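Local coordinates for protein toll (Drosophila melanogaster, PDB 4LXR), which serves as the cell-surface receptor for the activated cytokine Spätzle, signalling in embryonic dorsal-ventral patterning and in antifungal innate immunity, at residues A[474-479]-A[499-504]; A[416-421]-A[451-456]; A[345-350]-A[369-374]. All coordinates share one frame; numbering follows the deposited sequence. Where two conformers were deposited one is given.

Interaction 1: residues A[474-479]-A[499-504]. With NAG (2-acetamido-2-deoxy-beta-D-glucopyranose), chain F; NAG (2-acetamido-2-deoxy-beta-D-glucopyranose), chain B; NAG (2-acetamido-2-deoxy-beta-D-glucopyranose), chain E.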
loop_
_atom_site.group_PDB
_atom_site.type_symbol
_atom_site.label_atom_id
_atom_site.label_comp_id
_atom_site.label_asym_id
_atom_site.label_seq_id
_atom_site.Cartn_x
_atom_site.Cartn_y
_atom_site.Cartn_z
ATOM N N GLU A 474 13.776 -1.215 7.066
ATOM C CA GLU A 474 13.092 -0.154 6.346
ATOM C C GLU A 474 13.341 1.187 7.036
ATOM O O GLU A 474 13.129 1.331 8.242
ATOM C CB GLU A 474 11.599 -0.461 6.267
ATOM C CG GLU A 474 10.732 0.705 5.825
ATOM C CD GLU A 474 10.486 0.723 4.330
ATOM O OE1 GLU A 474 10.728 -0.320 3.682
ATOM O OE2 GLU A 474 10.051 1.776 3.805
ATOM N N LEU A 475 13.826 2.158 6.268
ATOM C CA LEU A 475 14.073 3.501 6.776
ATOM C C LEU A 475 13.479 4.535 5.821
ATOM O O LEU A 475 14.103 4.906 4.829
ATOM C CB LEU A 475 15.579 3.734 6.950
ATOM C CG LEU A 475 16.014 5.143 7.348
ATOM C CD1 LEU A 475 15.403 5.567 8.677
ATOM C CD2 LEU A 475 17.535 5.245 7.400
ATOM N N ASP A 476 12.273 5.008 6.124
ATOM C CA ASP A 476 11.584 5.929 5.227
ATOM C C ASP A 476 11.869 7.378 5.569
ATOM O O ASP A 476 11.315 7.912 6.535
ATOM C CB ASP A 476 10.075 5.684 5.235
ATOM C CG ASP A 476 9.377 6.343 4.066
ATOM O OD1 ASP A 476 9.931 7.316 3.497
ATOM O OD2 ASP A 476 8.280 5.885 3.703
ATOM N N LEU A 477 12.720 8.020 4.766
ATOM C CA LEU A 477 13.046 9.421 4.989
ATOM C C LEU A 477 12.436 10.337 3.929
ATOM O O LEU A 477 12.830 11.494 3.809
ATOM C CB LEU A 477 14.557 9.619 5.051
ATOM C CG LEU A 477 15.280 9.065 6.276
ATOM C CD1 LEU A 477 16.780 9.175 6.091
ATOM C CD2 LEU A 477 14.848 9.803 7.527
ATOM N N SER A 478 11.468 9.825 3.176
ATOM C CA SER A 478 10.894 10.583 2.071
ATOM C C SER A 478 10.145 11.810 2.552
ATOM O O SER A 478 9.619 11.822 3.665
ATOM C CB SER A 478 9.971 9.715 1.202
ATOM O OG SER A 478 8.761 9.388 1.874
ATOM N N TYR A 479 10.106 12.837 1.702
ATOM C CA TYR A 479 9.350 14.060 1.969
ATOM C C TYR A 479 9.888 14.776 3.201
ATOM O O TYR A 479 9.143 15.425 3.942
ATOM C CB TYR A 479 7.843 13.768 2.116
ATOM C CG TYR A 479 7.153 13.402 0.818
ATOM C CD1 TYR A 479 6.708 14.389 -0.055
ATOM C CD2 TYR A 479 6.943 12.070 0.468
ATOM C CE1 TYR A 479 6.075 14.058 -1.246
ATOM C CE2 TYR A 479 6.307 11.728 -0.722
ATOM C CZ TYR A 479 5.872 12.729 -1.570
ATOM O OH TYR A 479 5.243 12.401 -2.749
ATOM N N HIS A 499 16.331 -1.059 3.137
ATOM C CA HIS A 499 15.826 -0.172 2.109
ATOM C C HIS A 499 15.547 1.210 2.701
ATOM O O HIS A 499 14.765 1.362 3.649
ATOM C CB HIS A 499 14.556 -0.742 1.487
ATOM C CG HIS A 499 14.804 -1.866 0.528
ATOM N ND1 HIS A 499 15.076 -3.152 0.944
ATOM C CD2 HIS A 499 14.817 -1.898 -0.825
ATOM C CE1 HIS A 499 15.242 -3.929 -0.114
ATOM N NE2 HIS A 499 15.092 -3.192 -1.201
ATOM N N VAL A 500 16.196 2.210 2.124
ATOM C CA VAL A 500 16.074 3.583 2.565
ATOM C C VAL A 500 15.404 4.381 1.465
ATOM O O VAL A 500 15.800 4.291 0.305
ATOM C CB VAL A 500 17.459 4.176 2.858
ATOM C CG1 VAL A 500 17.333 5.627 3.340
ATOM C CG2 VAL A 500 18.192 3.313 3.881
ATOM N N ASN A 501 14.393 5.161 1.831
ATOM C CA ASN A 501 13.700 6.027 0.887
ATOM C C ASN A 501 14.114 7.463 1.122
ATOM O O ASN A 501 13.841 8.010 2.182
ATOM C CB ASN A 501 12.185 5.898 1.067
ATOM C CG ASN A 501 11.408 6.299 -0.172
ATOM O OD1 ASN A 501 11.663 7.348 -0.760
ATOM N ND2 ASN A 501 10.455 5.456 -0.575
ATOM N N MET A 502 14.780 8.080 0.148
ATOM C CA MET A 502 15.129 9.496 0.276
ATOM C C MET A 502 14.516 10.321 -0.839
ATOM O O MET A 502 15.060 11.366 -1.212
ATOM C CB MET A 502 16.638 9.711 0.291
ATOM C CG MET A 502 17.354 9.021 1.421
ATOM S SD MET A 502 19.055 9.593 1.425
ATOM C CE MET A 502 19.868 8.327 2.391
ATOM N N THR A 503 13.391 9.848 -1.369
ATOM C CA THR A 503 12.677 10.575 -2.410
ATOM C C THR A 503 12.003 11.818 -1.866
ATOM O O THR A 503 11.678 11.889 -0.683
ATOM C CB THR A 503 11.601 9.717 -3.074
ATOM O OG1 THR A 503 10.650 9.297 -2.091
ATOM C CG2 THR A 503 12.221 8.501 -3.730
ATOM N N HIS A 504 11.812 12.797 -2.746
ATOM C CA HIS A 504 11.084 14.019 -2.422
ATOM C C HIS A 504 11.678 14.794 -1.257
ATOM O O HIS A 504 10.955 15.417 -0.485
ATOM C CB HIS A 504 9.601 13.724 -2.176
ATOM C CG HIS A 504 8.874 13.259 -3.398
ATOM N ND1 HIS A 504 8.181 14.118 -4.221
ATOM C CD2 HIS A 504 8.752 12.027 -3.948
ATOM C CE1 HIS A 504 7.654 13.435 -5.222
ATOM N NE2 HIS A 504 7.989 12.165 -5.082
HETATM C C1 NAG F . 9.881 5.794 -1.861
HETATM C C2 NAG F . 9.502 4.535 -2.657
HETATM C C3 NAG F . 8.881 4.911 -4.010
HETATM C C4 NAG F . 7.805 5.980 -3.856
HETATM C C5 NAG F . 8.344 7.131 -3.018
HETATM C C6 NAG F . 7.332 8.225 -2.768
HETATM C C7 NAG F . 10.711 2.396 -2.519
HETATM C C8 NAG F . 9.462 1.823 -1.924
HETATM N N2 NAG F . 10.665 3.689 -2.854
HETATM O O3 NAG F . 8.331 3.739 -4.599
HETATM O O4 NAG F . 7.473 6.546 -5.122
HETATM O O5 NAG F . 8.758 6.635 -1.742
HETATM O O6 NAG F . 6.242 7.746 -1.992
HETATM O O7 NAG F . 11.717 1.717 -2.700
HETATM C C1 NAG B . 6.529 5.851 -5.949
HETATM C C2 NAG B . 5.964 6.878 -6.923
HETATM C C3 NAG B . 4.992 6.213 -7.893
HETATM C C4 NAG B . 5.629 5.003 -8.570
HETATM C C5 NAG B . 6.263 4.072 -7.538
HETATM C C6 NAG B . 7.078 2.964 -8.167
HETATM C C7 NAG B . 5.875 9.150 -5.971
HETATM C C8 NAG B . 5.019 10.155 -5.260
HETATM N N2 NAG B . 5.301 7.969 -6.218
HETATM O O3 NAG B . 4.570 7.167 -8.863
HETATM O O4 NAG B . 4.613 4.275 -9.253
HETATM O O5 NAG B . 7.153 4.802 -6.683
HETATM O O6 NAG B . 8.044 2.445 -7.263
HETATM O O7 NAG B . 7.038 9.396 -6.289
HETATM C C1 NAG E . 2.666 15.653 5.009
HETATM C C2 NAG E . 1.651 15.274 3.914
HETATM C C3 NAG E . 0.515 16.295 3.860
HETATM C C4 NAG E . -0.099 16.502 5.240
HETATM C C5 NAG E . 1.003 16.882 6.223
HETATM C C6 NAG E . 0.509 17.094 7.635
HETATM C C7 NAG E . 2.605 13.999 2.036
HETATM C C8 NAG E . 3.260 14.087 0.690
HETATM N N2 NAG E . 2.294 15.167 2.613
HETATM O O3 NAG E . -0.457 15.836 2.928
HETATM O O4 NAG E . -1.047 17.563 5.203
HETATM O O5 NAG E . 1.979 15.832 6.269
HETATM O O6 NAG E . -0.058 15.905 8.170
HETATM O O7 NAG E . 2.370 12.922 2.576
#

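Interaction 2: residues A[416-421]-A[451-456]. With NAG (2-acetamido-2-deoxy-beta-D-glucopyranose), chain E; NAG (2-acetamido-2-deoxy-beta-D-glucopyranose), chain F.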
loop_
_atom_site.group_PDB
_atom_site.type_symbol
_atom_site.label_atom_id
_atom_site.label_comp_id
_atom_site.label_asym_id
_atom_site.label_seq_id
_atom_site.Cartn_x
_atom_site.Cartn_y
_atom_site.Cartn_z
ATOM N N LEU A 416 8.470 1.410 14.259
ATOM C CA LEU A 416 8.183 2.744 14.752
ATOM C C LEU A 416 7.723 3.647 13.602
ATOM O O LEU A 416 8.497 3.968 12.706
ATOM C CB LEU A 416 9.420 3.318 15.448
ATOM C CG LEU A 416 9.289 4.746 15.986
ATOM C CD1 LEU A 416 8.038 4.898 16.880
ATOM C CD2 LEU A 416 10.546 5.136 16.741
ATOM N N HIS A 417 6.452 4.032 13.624
ATOM C CA HIS A 417 5.882 4.901 12.593
ATOM C C HIS A 417 5.589 6.294 13.125
ATOM O O HIS A 417 4.670 6.487 13.934
ATOM C CB HIS A 417 4.599 4.296 12.035
ATOM C CG HIS A 417 4.784 2.920 11.476
ATOM N ND1 HIS A 417 5.040 2.689 10.141
ATOM C CD2 HIS A 417 4.768 1.706 12.075
ATOM C CE1 HIS A 417 5.161 1.389 9.940
ATOM N NE2 HIS A 417 5.005 0.771 11.097
ATOM N N LEU A 418 6.367 7.258 12.647
ATOM C CA LEU A 418 6.215 8.643 13.037
ATOM C C LEU A 418 5.959 9.507 11.817
ATOM O O LEU A 418 6.221 10.709 11.841
ATOM C CB LEU A 418 7.458 9.140 13.792
ATOM C CG LEU A 418 7.714 8.447 15.135
ATOM C CD1 LEU A 418 8.987 8.961 15.775
ATOM C CD2 LEU A 418 6.516 8.603 16.096
ATOM N N ASP A 419 5.427 8.902 10.757
ATOM C CA ASP A 419 5.215 9.630 9.504
ATOM C C ASP A 419 4.149 10.741 9.605
ATOM O O ASP A 419 3.173 10.589 10.320
ATOM C CB ASP A 419 4.858 8.656 8.375
ATOM C CG ASP A 419 3.837 7.603 8.810
ATOM O OD1 ASP A 419 3.987 7.048 9.912
ATOM O OD2 ASP A 419 2.877 7.327 8.060
ATOM N N HIS A 420 4.348 11.837 8.865
ATOM C CA HIS A 420 3.388 12.946 8.779
ATOM C C HIS A 420 3.272 13.690 10.114
ATOM O O HIS A 420 2.201 13.812 10.694
ATOM C CB HIS A 420 2.002 12.466 8.294
ATOM C CG HIS A 420 2.057 11.542 7.114
ATOM N ND1 HIS A 420 2.528 11.935 5.879
ATOM C CD2 HIS A 420 1.700 10.243 6.983
ATOM C CE1 HIS A 420 2.462 10.919 5.039
ATOM N NE2 HIS A 420 1.955 9.882 5.682
ATOM N N ASN A 421 4.402 14.162 10.602
ATOM C CA ASN A 421 4.442 14.939 11.824
ATOM C C ASN A 421 5.284 16.188 11.576
ATOM O O ASN A 421 5.538 16.534 10.419
ATOM C CB ASN A 421 4.979 14.079 12.975
ATOM C CG ASN A 421 3.891 13.230 13.609
ATOM O OD1 ASN A 421 3.002 13.768 14.267
ATOM N ND2 ASN A 421 3.941 11.907 13.405
ATOM N N LEU A 451 11.837 2.061 10.746
ATOM C CA LEU A 451 11.811 3.443 11.186
ATOM C C LEU A 451 11.209 4.268 10.061
ATOM O O LEU A 451 11.866 4.561 9.060
ATOM C CB LEU A 451 13.221 3.941 11.527
ATOM C CG LEU A 451 13.316 5.389 12.018
ATOM C CD1 LEU A 451 12.286 5.675 13.119
ATOM C CD2 LEU A 451 14.742 5.706 12.493
ATOM N N ASN A 452 9.952 4.642 10.231
ATOM C CA ASN A 452 9.257 5.436 9.234
ATOM C C ASN A 452 9.122 6.881 9.692
ATOM O O ASN A 452 8.336 7.178 10.598
ATOM C CB ASN A 452 7.896 4.807 8.958
ATOM C CG ASN A 452 7.095 5.562 7.929
ATOM O OD1 ASN A 452 7.573 6.525 7.330
ATOM N ND2 ASN A 452 5.857 5.121 7.711
ATOM N N LEU A 453 9.902 7.762 9.061
ATOM C CA LEU A 453 9.928 9.184 9.377
ATOM C C LEU A 453 9.505 10.022 8.181
ATOM O O LEU A 453 9.840 11.199 8.075
ATOM C CB LEU A 453 11.329 9.617 9.803
ATOM C CG LEU A 453 11.805 9.066 11.135
ATOM C CD1 LEU A 453 13.293 9.347 11.272
ATOM C CD2 LEU A 453 11.009 9.709 12.265
ATOM N N ARG A 454 8.772 9.392 7.281
ATOM C CA ARG A 454 8.261 10.040 6.087
ATOM C C ARG A 454 7.511 11.336 6.407
ATOM O O ARG A 454 6.692 11.365 7.334
ATOM C CB ARG A 454 7.334 9.039 5.426
ATOM C CG ARG A 454 6.364 9.559 4.417
ATOM C CD ARG A 454 5.652 8.351 3.812
ATOM N NE ARG A 454 5.475 8.477 2.378
ATOM C CZ ARG A 454 6.133 7.771 1.471
ATOM N NH1 ARG A 454 7.025 6.856 1.832
ATOM N NH2 ARG A 454 5.890 7.985 0.196
ATOM N N ASN A 455 7.822 12.409 5.675
ATOM C CA ASN A 455 7.037 13.645 5.716
ATOM C C ASN A 455 7.131 14.359 7.074
ATOM O O ASN A 455 6.122 14.695 7.712
ATOM C CB ASN A 455 5.578 13.353 5.319
ATOM C CG ASN A 455 4.742 14.615 5.120
ATOM O OD1 ASN A 455 5.265 15.723 5.029
ATOM N ND2 ASN A 455 3.430 14.433 5.037
ATOM N N ASN A 456 8.366 14.546 7.515
ATOM C CA ASN A 456 8.706 15.376 8.660
ATOM C C ASN A 456 9.660 16.478 8.196
ATOM O O ASN A 456 9.565 16.924 7.056
ATOM C CB ASN A 456 9.311 14.503 9.762
ATOM C CG ASN A 456 8.244 13.723 10.529
ATOM O OD1 ASN A 456 7.574 14.285 11.378
ATOM N ND2 ASN A 456 8.082 12.434 10.224
HETATM C C1 NAG E . 2.666 15.653 5.009
HETATM C C2 NAG E . 1.651 15.274 3.914
HETATM C C3 NAG E . 0.515 16.295 3.860
HETATM C C4 NAG E . -0.099 16.502 5.240
HETATM C C5 NAG E . 1.003 16.882 6.223
HETATM C C6 NAG E . 0.509 17.094 7.635
HETATM C C7 NAG E . 2.605 13.999 2.036
HETATM C C8 NAG E . 3.260 14.087 0.690
HETATM N N2 NAG E . 2.294 15.167 2.613
HETATM O O3 NAG E . -0.457 15.836 2.928
HETATM O O4 NAG E . -1.047 17.563 5.203
HETATM O O5 NAG E . 1.979 15.832 6.269
HETATM O O6 NAG E . -0.058 15.905 8.170
HETATM O O7 NAG E . 2.370 12.922 2.576
HETATM C C1 NAG F . 9.881 5.794 -1.861
HETATM C C2 NAG F . 9.502 4.535 -2.657
HETATM C C3 NAG F . 8.881 4.911 -4.010
HETATM C C4 NAG F . 7.805 5.980 -3.856
HETATM C C5 NAG F . 8.344 7.131 -3.018
HETATM C C6 NAG F . 7.332 8.225 -2.768
HETATM C C7 NAG F . 10.711 2.396 -2.519
HETATM C C8 NAG F . 9.462 1.823 -1.924
HETATM N N2 NAG F . 10.665 3.689 -2.854
HETATM O O3 NAG F . 8.331 3.739 -4.599
HETATM O O4 NAG F . 7.473 6.546 -5.122
HETATM O O5 NAG F . 8.758 6.635 -1.742
HETATM O O6 NAG F . 6.242 7.746 -1.992
HETATM O O7 NAG F . 11.717 1.717 -2.700
HETATM O O HOH W 1 3.774 6.166 5.576
#

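Interaction 3: residues A[345-350]-A[369-374]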
loop_
_atom_site.group_PDB
_atom_site.type_symbol
_atom_site.label_atom_id
_atom_site.label_comp_id
_atom_site.label_asym_id
_atom_site.label_seq_id
_atom_site.Cartn_x
_atom_site.Cartn_y
_atom_site.Cartn_z
ATOM N N ASP A 345 -5.907 0.699 20.861
ATOM C CA ASP A 345 -6.102 1.501 19.668
ATOM C C ASP A 345 -6.835 2.769 20.059
ATOM O O ASP A 345 -7.975 2.720 20.520
ATOM C CB ASP A 345 -6.916 0.726 18.634
ATOM C CG ASP A 345 -6.932 1.397 17.271
ATOM O OD1 ASP A 345 -6.825 2.649 17.181
ATOM O OD2 ASP A 345 -7.046 0.655 16.275
ATOM N N LEU A 346 -6.167 3.902 19.868
ATOM C CA LEU A 346 -6.756 5.206 20.136
ATOM C C LEU A 346 -6.692 6.060 18.877
ATOM O O LEU A 346 -6.775 7.284 18.953
ATOM C CB LEU A 346 -5.995 5.916 21.258
ATOM C CG LEU A 346 -6.166 5.370 22.671
ATOM C CD1 LEU A 346 -5.146 6.022 23.583
ATOM C CD2 LEU A 346 -7.573 5.661 23.151
ATOM N N SER A 347 -6.514 5.411 17.732
ATOM C CA SER A 347 -6.389 6.122 16.462
ATOM C C SER A 347 -7.644 6.944 16.185
ATOM O O SER A 347 -8.730 6.613 16.674
ATOM C CB SER A 347 -6.108 5.146 15.303
ATOM O OG SER A 347 -7.191 4.236 15.096
ATOM N N ASN A 348 -7.482 8.026 15.427
ATOM C CA ASN A 348 -8.592 8.899 15.027
ATOM C C ASN A 348 -9.415 9.488 16.154
ATOM O O ASN A 348 -10.640 9.413 16.144
ATOM C CB ASN A 348 -9.518 8.212 14.009
ATOM C CG ASN A 348 -8.856 8.023 12.667
ATOM O OD1 ASN A 348 -8.634 8.992 11.941
ATOM N ND2 ASN A 348 -8.522 6.765 12.325
ATOM N N ASN A 349 -8.742 10.087 17.127
ATOM C CA ASN A 349 -9.443 10.858 18.139
ATOM C C ASN A 349 -9.022 12.312 18.025
ATOM O O ASN A 349 -8.737 12.780 16.928
ATOM C CB ASN A 349 -9.178 10.281 19.524
ATOM C CG ASN A 349 -10.090 9.112 19.842
ATOM O OD1 ASN A 349 -11.246 9.311 20.216
ATOM N ND2 ASN A 349 -9.579 7.888 19.708
ATOM N N ARG A 350 -8.986 13.031 19.140
ATOM C CA ARG A 350 -8.528 14.417 19.135
ATOM C C ARG A 350 -7.546 14.616 20.282
ATOM O O ARG A 350 -7.550 15.665 20.913
ATOM C CB ARG A 350 -9.692 15.387 19.349
ATOM C CG ARG A 350 -10.883 15.231 18.422
ATOM C CD ARG A 350 -10.601 15.709 17.007
ATOM N NE ARG A 350 -11.837 15.788 16.222
ATOM C CZ ARG A 350 -12.085 15.071 15.129
ATOM N NH1 ARG A 350 -13.240 15.206 14.489
ATOM N NH2 ARG A 350 -11.175 14.226 14.665
ATOM N N ARG A 369 -1.626 2.091 18.997
ATOM C CA ARG A 369 -2.039 2.885 17.845
ATOM C C ARG A 369 -2.530 4.254 18.283
ATOM O O ARG A 369 -3.587 4.379 18.913
ATOM C CB ARG A 369 -3.136 2.164 17.064
ATOM C CG ARG A 369 -2.819 0.710 16.719
ATOM C CD ARG A 369 -1.728 0.591 15.659
ATOM N NE ARG A 369 -2.117 1.221 14.394
ATOM C CZ ARG A 369 -1.933 0.679 13.191
ATOM N NH1 ARG A 369 -2.310 1.339 12.099
ATOM N NH2 ARG A 369 -1.362 -0.515 13.075
ATOM N N LEU A 370 -1.755 5.284 17.954
ATOM C CA LEU A 370 -2.103 6.648 18.311
ATOM C C LEU A 370 -2.251 7.533 17.083
ATOM O O LEU A 370 -2.312 8.754 17.205
ATOM C CB LEU A 370 -1.035 7.240 19.245
ATOM C CG LEU A 370 -0.932 6.557 20.612
ATOM C CD1 LEU A 370 0.329 7.011 21.371
ATOM C CD2 LEU A 370 -2.190 6.864 21.413
ATOM N N GLU A 371 -2.276 6.925 15.897
ATOM C CA GLU A 371 -2.259 7.711 14.663
ATOM C C GLU A 371 -3.526 8.574 14.559
ATOM O O GLU A 371 -4.544 8.270 15.184
ATOM C CB GLU A 371 -2.051 6.806 13.421
ATOM C CG GLU A 371 -3.191 5.800 13.130
ATOM C CD GLU A 371 -2.995 4.446 13.807
ATOM O OE1 GLU A 371 -2.310 4.386 14.858
ATOM O OE2 GLU A 371 -3.516 3.433 13.271
ATOM N N ASP A 372 -3.444 9.660 13.796
ATOM C CA ASP A 372 -4.580 10.563 13.560
ATOM C C ASP A 372 -5.116 11.223 14.827
ATOM O O ASP A 372 -6.312 11.157 15.163
ATOM C CB ASP A 372 -5.675 9.883 12.719
ATOM C CG ASP A 372 -5.189 9.560 11.303
ATOM O OD1 ASP A 372 -5.041 10.491 10.480
ATOM O OD2 ASP A 372 -4.918 8.383 11.025
ATOM N N ASN A 373 -4.194 11.886 15.507
ATOM C CA ASN A 373 -4.490 12.650 16.694
ATOM C C ASN A 373 -3.741 13.978 16.635
ATOM O O ASN A 373 -3.219 14.349 15.588
ATOM C CB ASN A 373 -4.134 11.829 17.935
ATOM C CG ASN A 373 -5.273 10.894 18.343
ATOM O OD1 ASN A 373 -6.301 11.350 18.828
ATOM N ND2 ASN A 373 -5.107 9.603 18.107
ATOM N N LEU A 374 -3.693 14.691 17.749
ATOM C CA LEU A 374 -3.098 16.015 17.776
ATOM C C LEU A 374 -2.006 16.096 18.819
ATOM O O LEU A 374 -1.869 17.114 19.471
ATOM C CB LEU A 374 -4.169 17.051 18.102
ATOM C CG LEU A 374 -5.352 17.107 17.132
ATOM C CD1 LEU A 374 -6.428 18.032 17.671
ATOM C CD2 LEU A 374 -4.894 17.559 15.743
HETATM O O HOH W 2 -6.214 6.359 10.528
#

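Interaction 1: residues A[474-479]-A[499-504]
Tyr479 and His504 stack in an offset, nearly parallel pair, their ring centroids 4.4 Å apart and their planes inclined by 11°. Both have CG anti to the carbonyl carbon (chi1 -71° and -67°), which lays the two side chains next to each other, pointing the same way. CB of His504 sits over the centre of the tyrosine ring, 3.6 Å from its centroid, in a CH-pi contact, while the phenol oxygen of Tyr479 lies over the middle of the imidazole. The other face of the tyrosine ring takes the acetamide methyl C8 of the sugar on Asn455, near the rim. At the edge of the imidazole, His504 NE2 gives a hydrogen bond of 3.2 Å to O7 of the second N-acetylglucosamine of the glycan on Asn501, so two glycans meet around this stack. Ahead of the rings in sequence, the backbones run as adjacent parallel strands, 474-476 and 499-501, of leucine-rich repeats 14 and 15, on the concave side of the Toll ectodomain solenoid. Leu475 takes a bond from Asn501 N through its O and gives one from its N to His499 O; past the strands, Tyr479 N bonds to Thr503 O (3.0 Å). Leu475 and Val500 point together into the core, CB to CG2 4.1 Å. Each strand ends in an Asx turn. Asp476 OD1 receives both N and OG of Ser478, and Asn501 OD1 likewise receives Thr503 N. Thr503 OG1 adds a second bond to Asn501 OD1, at 2.6 Å. That double grip holds the Asn501 amide in one rotation, while its ND2 is covalently joined to C1 of the first sugar. The remaining oxygen of Asp476, OD2, forms a salt bridge with Arg454 of the preceding repeat.

Interaction 2: residues A[416-421]-A[451-456]
Leu416 and Leu451 lie alongside each other in the hydrophobic core of the leucine-rich-repeat solenoid, CD2 to CD1 4.1 Å, as do Leu418 and Leu453 two residues on. These are consensus leucines of repeats 12 and 13. Backbone bonds tie the same turns: Asn452 N to Leu416 O, Leu418 N to Asn452 O, and His420 N to Arg454 O. The buried amides of Asn421 and Asn456 add an asparagine ladder. Leu418 O is gripped by two carboxamides from opposite faces of its plane, Asn421 ND2 and Asn456 ND2, each at 3.0 Å; Asn456 ND2 also binds Leu453 O, so one NH2 group bridges the two repeats. On the polar face, Asp419 and Asn452 are joined by a water, which donates to OD2 and accepts from ND2, while Asp419 OD1 is bonded to Ser395. Asn452 OD1 closes an Asx turn on Arg454 N. At the glycosylation site, CG of Asn455 is anti to its backbone N (chi1 -171°), carrying the amide across toward His420. There ND2, covalently linked to the sugar, donates its N-H to His420 ND1 at 2.8 Å, within the plane of an imidazole turned 81° to the amide.

Interaction 3: residues A[345-350]-A[369-374]
Asn373 reaches across to Leu346 and Asn349 with both ends of its amide. CB leaves the backbone with CG anti to the carbonyl carbon (chi1 -85°), which turns the amide toward these two residues. At CG the group divides. OD1 lies 3.1 Å from Asn349 CB and takes a weak bond from Asn349 N, with a further hydrogen bond from Leu351 N just beyond the turn. ND2 donates to Leu346 O at 3.0 Å and to Leu370 O in its own repeat, both acceptors lying close to the amide plane. Leu346 O is met from opposite faces of its plane by Asn373 ND2 and Asn349 ND2. An alanine in place of Asn373 would probably leave Leu346 O and Leu370 O each short of a donor and the two turns less firmly joined. In the hydrophobic interior, Leu346 CD1 packs on Leu370 CD2 at 3.8 Å. Near the surface, the Asn348 amide and Asp372 carboxylate lie nearly parallel (8°), bridged by a water that accepts from Asn348 ND2 and donates to Asp372 OD2; Asp372 OD1 is salt-bridged to Arg396. Beside them Ser347 CB rests 3.5 Å from Glu371 CD. Asn349 and Asn373, one per turn, build the asparagine ladder characteristic of leucine-rich repeats, here between repeats 9 and 10.

From the N terminus the chain first closes interaction 3, where 345-350 of repeat 9 meets 369-374 of repeat 10. Interaction 2 follows, joining repeats 12 and 13 across a longer excursion that includes helix 429-433, and interaction 1 then joins repeats 14 and 15. The three loops come in series; none nests within or crosses another. Interactions 1 and 2 touch directly, since strands 450-452 and 474-476 are neighbours: Arg454 reaches Asp476 OD2 in a salt bridge, and both contacts meet the sugar on Asn455. Interaction 3 stands apart, its nearest atoms about 6 Å from interaction 2 and about 14 Å from interaction 1, further back along the same solenoid.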